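Local atomic coordinates of COG0546: Predicted phosphatases (Streptococcus pneumoniae, PDB entry 2AH5), a protein that is of unknown function but probably acts as a phosphatase, being a hydrolase of the haloacid dehalogenase (HAD) superfamily. Residues G13-S18 and A83-I89. Residues are numbered along the deposited sequence; the frame is centred on the assembly and turned at random.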
loop_
_atom_site.group_PDB
_atom_site.type_symbol
_atom_site.label_atom_id
_atom_site.label_comp_id
_atom_site.label_asym_id
_atom_site.label_seq_id
_atom_site.Cartn_x
_atom_site.Cartn_y
_atom_site.Cartn_z
ATOM N N GLY A 13 -3.308 -3.773 0.788
ATOM C CA GLY A 13 -3.293 -4.034 2.217
ATOM C C GLY A 13 -4.021 -3.008 3.055
ATOM O O GLY A 13 -4.160 -3.187 4.246
ATOM N N THR A 14 -4.494 -1.937 2.423
ATOM C CA THR A 14 -5.226 -0.892 3.132
ATOM C C THR A 14 -6.613 -0.695 2.490
ATOM O O THR A 14 -7.640 -1.024 3.094
ATOM C CB THR A 14 -4.396 0.423 3.134
ATOM O OG1 THR A 14 -3.199 0.225 3.896
ATOM C CG2 THR A 14 -5.188 1.567 3.720
ATOM N N LEU A 15 -6.637 -0.198 1.255
ATOM C CA LEU A 15 -7.882 -0.080 0.497
ATOM C C LEU A 15 -8.239 -1.416 -0.157
ATOM O O LEU A 15 -9.415 -1.817 -0.202
ATOM C CB LEU A 15 -7.753 1.013 -0.579
ATOM C CG LEU A 15 -7.434 2.414 -0.057
ATOM C CD1 LEU A 15 -7.032 3.356 -1.178
ATOM C CD2 LEU A 15 -8.624 2.973 0.719
ATOM N N VAL A 16 -7.202 -2.107 -0.625
ATOM C CA VAL A 16 -7.389 -3.215 -1.551
ATOM C C VAL A 16 -6.841 -4.494 -0.958
ATOM O O VAL A 16 -5.669 -4.560 -0.604
ATOM C CB VAL A 16 -6.762 -2.936 -2.960
ATOM C CG1 VAL A 16 -6.954 -4.158 -3.847
ATOM C CG2 VAL A 16 -7.443 -1.702 -3.614
ATOM N N ASP A 17 -7.706 -5.501 -0.841
ATOM C CA ASP A 17 -7.258 -6.839 -0.536
ATOM C C ASP A 17 -6.737 -7.504 -1.809
ATOM O O ASP A 17 -7.465 -8.236 -2.507
ATOM C CB ASP A 17 -8.363 -7.694 0.129
ATOM C CG ASP A 17 -7.842 -9.044 0.572
ATOM O OD1 ASP A 17 -6.670 -9.349 0.264
ATOM O OD2 ASP A 17 -8.586 -9.799 1.225
ATOM N N SER A 18 -5.462 -7.264 -2.080
ATOM C CA SER A 18 -4.823 -7.757 -3.304
ATOM C C SER A 18 -4.173 -9.130 -3.043
ATOM O O SER A 18 -3.413 -9.620 -3.892
ATOM C CB SER A 18 -3.771 -6.748 -3.763
ATOM O OG SER A 18 -3.041 -6.250 -2.647
ATOM N N ALA A 83 -8.097 -9.434 -6.849
ATOM C CA ALA A 83 -8.077 -8.398 -5.827
ATOM C C ALA A 83 -9.509 -7.899 -5.623
ATOM O O ALA A 83 -10.347 -8.010 -6.526
ATOM C CB ALA A 83 -7.176 -7.265 -6.257
ATOM N N GLN A 84 -9.783 -7.382 -4.431
ATOM C CA GLN A 84 -11.109 -6.925 -4.067
ATOM C C GLN A 84 -10.962 -5.902 -2.939
ATOM O O GLN A 84 -10.023 -5.977 -2.131
ATOM C CB GLN A 84 -11.972 -8.115 -3.640
ATOM C CG GLN A 84 -11.546 -8.770 -2.328
ATOM C CD GLN A 84 -12.224 -10.123 -2.081
ATOM O OE1 GLN A 84 -11.990 -11.103 -2.817
ATOM N NE2 GLN A 84 -13.045 -10.188 -1.043
ATOM N N LEU A 85 -11.865 -4.930 -2.875
ATOM C CA LEU A 85 -11.822 -3.984 -1.763
ATOM C C LEU A 85 -12.029 -4.706 -0.447
ATOM O O LEU A 85 -12.771 -5.698 -0.385
ATOM C CB LEU A 85 -12.901 -2.912 -1.917
ATOM C CG LEU A 85 -12.795 -2.046 -3.170
ATOM C CD1 LEU A 85 -13.951 -1.049 -3.182
ATOM C CD2 LEU A 85 -11.470 -1.300 -3.241
ATOM N N PHE A 86 -11.396 -4.212 0.609
ATOM C CA PHE A 86 -11.741 -4.683 1.949
ATOM C C PHE A 86 -13.179 -4.251 2.285
ATOM O O PHE A 86 -13.693 -3.298 1.702
ATOM C CB PHE A 86 -10.757 -4.127 3.001
ATOM C CG PHE A 86 -9.444 -4.835 3.024
ATOM C CD1 PHE A 86 -9.331 -6.119 3.600
ATOM C CD2 PHE A 86 -8.306 -4.240 2.481
ATOM C CE1 PHE A 86 -8.109 -6.779 3.625
ATOM C CE2 PHE A 86 -7.062 -4.922 2.503
ATOM C CZ PHE A 86 -6.985 -6.187 3.089
ATOM N N PRO A 87 -13.840 -4.965 3.216
ATOM C CA PRO A 87 -15.219 -4.574 3.575
ATOM C C PRO A 87 -15.303 -3.119 4.052
ATOM O O PRO A 87 -14.357 -2.656 4.657
ATOM C CB PRO A 87 -15.544 -5.522 4.721
ATOM C CG PRO A 87 -14.664 -6.751 4.452
ATOM C CD PRO A 87 -13.377 -6.165 3.947
ATOM N N GLN A 88 -16.401 -2.407 3.759
ATOM C CA GLN A 88 -16.628 -1.026 4.246
ATOM C C GLN A 88 -15.681 0.065 3.669
ATOM O O GLN A 88 -15.743 1.252 4.058
ATOM C CB GLN A 88 -16.597 -0.994 5.794
ATOM C CG GLN A 88 -17.563 -1.955 6.494
ATOM C CD GLN A 88 -19.000 -1.781 6.038
ATOM O OE1 GLN A 88 -19.576 -2.674 5.408
ATOM N NE2 GLN A 88 -19.575 -0.623 6.330
ATOM N N ILE A 89 -14.797 -0.310 2.746
ATOM C CA ILE A 89 -13.889 0.691 2.170
ATOM C C ILE A 89 -14.631 1.767 1.361
ATOM O O ILE A 89 -14.326 2.953 1.483
ATOM C CB ILE A 89 -12.735 0.050 1.321
ATOM C CG1 ILE A 89 -11.748 -0.685 2.228
ATOM C CG2 ILE A 89 -11.996 1.127 0.516
ATOM C CD1 ILE A 89 -10.990 0.210 3.297
#
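A short two-stranded antiparallel pairing joins residues 13-18, which begin within a probable HAD-type DxDx(T/V) motif (Asp10, Asp12, Thr14), to residues 83-89, where the chain returns from the helical region inserted between them. This is consistent with the flap of HAD enzymes, with the helical cap (C1 type) inserted between its two strands. Asp17 and Gln84 form the hydrogen-bonded pair: Asp17 N donates to Gln84 O (2.7 Å) and Gln84 N to Asp17 O (3.1 Å). Past the non-hydrogen-bonded pair Val16-Leu85, Phe86 N donates a hydrogen bond to Leu15 O (3.2 Å). Asp17 CB sits over one face of the Phe86 ring, a CH-pi contact 3.6 Å from the ring centroid, and the ring meets Trp182 edge-to-face. Away from this ring, Leu15 CD2 packs on Ile89 CG2 (3.8 Å) and Val16 CG1 on Ala83 CB (3.9 Å). Asp17 OD1 hydrogen-bonds to Ser19 OG, and Ser18 OG to Asp12 of the probable motif. Main-chain bonds thus set the register of the two linkers, while aromatic and aliphatic contacts pack them together beside the probable active-site loop.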